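Local atomic coordinates of cytochrome P450 (Zobellia galactanivorans, PDB entry 6G5O), a protein that belongs to the cytochrome P450 family, mostly helical haem proteins that hold protoporphyrin IX with its iron in a buried pocket. Residues G332-H335 / A336-L340. Numbering follows the deposited sequence.
Sequences GATH and ARQIL. With HEM (protoporphyrin IX containing Fe), chain C.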
loop_
_atom_site.group_PDB
_atom_site.type_symbol
_atom_site.label_atom_id
_atom_site.label_comp_id
_atom_site.label_asym_id
_atom_site.label_seq_id
_atom_site.Cartn_x
_atom_site.Cartn_y
_atom_site.Cartn_z
ATOM N N GLY A 332 6.431 -2.260 -4.281
ATOM C CA GLY A 332 5.364 -1.768 -5.178
ATOM C C GLY A 332 5.306 -0.253 -5.360
ATOM O O GLY A 332 4.416 0.273 -6.049
ATOM N N ALA A 333 6.257 0.471 -4.755
ATOM C CA ALA A 333 6.164 1.918 -4.671
ATOM C C ALA A 333 6.185 2.571 -6.048
ATOM O O ALA A 333 5.418 3.516 -6.325
ATOM C CB ALA A 333 7.274 2.467 -3.804
ATOM N N THR A 334 7.048 2.046 -6.913
ATOM C CA THR A 334 7.166 2.525 -8.268
ATOM C C THR A 334 5.863 2.347 -9.098
ATOM O O THR A 334 5.387 3.282 -9.784
ATOM C CB THR A 334 8.313 1.802 -8.981
ATOM O OG1 THR A 334 9.508 1.901 -8.211
ATOM C CG2 THR A 334 8.595 2.461 -10.345
ATOM N N HIS A 335 5.293 1.154 -9.026
ATOM C CA HIS A 335 4.000 0.869 -9.658
ATOM C C HIS A 335 2.903 1.826 -9.178
ATOM O O HIS A 335 2.162 2.470 -9.987
ATOM C CB HIS A 335 3.613 -0.590 -9.341
ATOM C CG HIS A 335 2.331 -1.027 -9.960
ATOM N ND1 HIS A 335 2.162 -1.134 -11.329
ATOM C CD2 HIS A 335 1.156 -1.383 -9.399
ATOM C CE1 HIS A 335 0.926 -1.514 -11.569
ATOM N NE2 HIS A 335 0.299 -1.679 -10.418
ATOM N N ALA A 336 2.837 1.957 -7.853
ATOM C CA ALA A 336 1.834 2.782 -7.205
ATOM C C ALA A 336 1.968 4.258 -7.579
ATOM O O ALA A 336 0.967 4.962 -7.836
ATOM C CB ALA A 336 1.942 2.618 -5.710
ATOM N N ARG A 337 3.209 4.742 -7.556
ATOM C CA ARG A 337 3.454 6.113 -7.935
ATOM C C ARG A 337 3.031 6.426 -9.367
ATOM O O ARG A 337 2.520 7.512 -9.645
ATOM C CB ARG A 337 4.923 6.457 -7.787
ATOM C CG ARG A 337 5.341 6.701 -6.361
ATOM C CD ARG A 337 6.864 6.743 -6.294
ATOM N NE ARG A 337 7.287 7.141 -4.978
ATOM C CZ ARG A 337 8.298 6.607 -4.301
ATOM N NH1 ARG A 337 9.040 5.626 -4.797
ATOM N NH2 ARG A 337 8.534 7.068 -3.089
ATOM N N GLN A 338 3.273 5.500 -10.282
ATOM C CA GLN A 338 2.873 5.730 -11.657
ATOM C C GLN A 338 1.352 5.753 -11.809
ATOM O O GLN A 338 0.788 6.581 -12.585
ATOM C CB GLN A 338 3.449 4.702 -12.590
ATOM C CG GLN A 338 4.952 4.579 -12.698
ATOM C CD GLN A 338 5.712 5.836 -12.423
ATOM O OE1 GLN A 338 5.490 6.856 -13.057
ATOM N NE2 GLN A 338 6.651 5.757 -11.458
ATOM N N ILE A 339 0.687 4.855 -11.082
ATOM C CA ILE A 339 -0.770 4.839 -11.083
ATOM C C ILE A 339 -1.289 6.217 -10.691
ATOM O O ILE A 339 -2.109 6.803 -11.376
ATOM C CB ILE A 339 -1.327 3.811 -10.071
ATOM C CG1 ILE A 339 -1.319 2.408 -10.697
ATOM C CG2 ILE A 339 -2.747 4.144 -9.683
ATOM C CD1 ILE A 339 -1.614 1.304 -9.721
ATOM N N LEU A 340 -0.796 6.714 -9.570
ATOM C CA LEU A 340 -1.282 7.948 -9.010
ATOM C C LEU A 340 -0.873 9.210 -9.784
ATOM O O LEU A 340 -1.714 10.135 -9.877
ATOM C CB LEU A 340 -0.863 8.034 -7.538
ATOM C CG LEU A 340 -1.498 6.983 -6.645
ATOM C CD1 LEU A 340 -0.852 6.966 -5.276
ATOM C CD2 LEU A 340 -3.009 7.232 -6.511
HETATM C CHA HEM C . 6.249 -3.179 1.719
HETATM C CHB HEM C . 3.067 0.455 1.766
HETATM C CHC HEM C . 1.643 -0.691 -2.689
HETATM C CHD HEM C . 4.336 -4.644 -2.498
HETATM C C1A HEM C . 5.519 -2.075 2.100
HETATM C C2A HEM C . 5.664 -1.390 3.342
HETATM C C3A HEM C . 4.791 -0.393 3.328
HETATM C C4A HEM C . 4.067 -0.425 2.115
HETATM C CMA HEM C . 4.635 0.590 4.441
HETATM C CAA HEM C . 6.650 -1.656 4.478
HETATM C CBA HEM C . 6.204 -2.875 5.270
HETATM C CGA HEM C . 7.210 -3.231 6.342
HETATM O O1A HEM C . 7.229 -4.378 6.779
HETATM O O2A HEM C . 8.037 -2.419 6.797
HETATM C C1B HEM C . 2.408 0.455 0.554
HETATM C C2B HEM C . 1.531 1.495 0.185
HETATM C C3B HEM C . 1.090 1.181 -1.080
HETATM C C4B HEM C . 1.783 -0.096 -1.440
HETATM C CMB HEM C . 1.124 2.660 1.036
HETATM C CAB HEM C . 0.213 1.862 -2.029
HETATM C CBB HEM C . -0.232 3.098 -1.916
HETATM C C1C HEM C . 2.248 -1.867 -3.048
HETATM C C2C HEM C . 1.974 -2.591 -4.207
HETATM C C3C HEM C . 2.699 -3.754 -4.134
HETATM C C4C HEM C . 3.433 -3.694 -2.921
HETATM C CMC HEM C . 1.071 -2.185 -5.329
HETATM C CAC HEM C . 2.787 -4.836 -5.124
HETATM C CBC HEM C . 2.154 -4.927 -6.289
HETATM C C1D HEM C . 5.116 -4.508 -1.338
HETATM C C2D HEM C . 6.163 -5.484 -0.988
HETATM C C3D HEM C . 6.719 -5.082 0.167
HETATM C C4D HEM C . 5.966 -3.883 0.549
HETATM C CMD HEM C . 6.545 -6.656 -1.827
HETATM C CAD HEM C . 7.846 -5.767 0.919
HETATM C CBD HEM C . 9.248 -5.179 0.691
HETATM C CGD HEM C . 10.313 -5.999 1.445
HETATM O O1D HEM C . 9.973 -6.838 2.352
HETATM O O2D HEM C . 11.562 -5.883 1.199
HETATM N NA HEM C . 4.493 -1.494 1.372
HETATM N NB HEM C . 2.518 -0.457 -0.413
HETATM N NC HEM C . 3.106 -2.544 -2.256
HETATM N ND HEM C . 5.058 -3.582 -0.393
HETATM FE FE HEM C . 3.867 -2.086 -0.390
HETATM O O HOH W 1 2.197 -3.091 0.735
#
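Ile339 CG1 lies over one face of the His335 imidazole, and its CD1 sits above the NE2 corner, 3.6 Å from NE2, while methyl CMC of the haem lies at the ring's edge, near its plane. His335 CG stands anti to the backbone N (chi1 -178°), beside its own carbonyl carbon, which places the outward-projecting ring where Ile339, one turn later, crosses it at a slant. There a branched aliphatic chain suits the apolar face, and ND1 still finds a hydrogen-bond partner in the hydroxyl of Tyr99. The other flat group, the guanidinium of Arg337, receives the methyl of Ala333 over one face, CB lying 3.8 Å from NH1. The small alanine leaves room for the arginine chain, extended from CG to NE, to run back past it, and NE forms a salt bridge with Glu258.

Residues 333-340 form the first turns of helix 333-350, the L helix of the P450 fold, which follows the loop bearing the haem-ligating cysteine. Glycine suits position 332, beside the haem: with no side chain, Gly332 lets its CA pack 3.5 Å from haem C3C. Its carbonyl O accepts the Ala336 N-H at 2.9 Å.

Two residues further on, Thr334 O is gripped twice by Gln338. The backbone N donates at 3.1 Å and the amide NE2 at 3.2 Å, from opposite faces of the carbonyl plane. The side-chain bond is the more bent, at 136°; a fold at chi2 (-28°) brings the amide back to it, alongside Thr334 CG2.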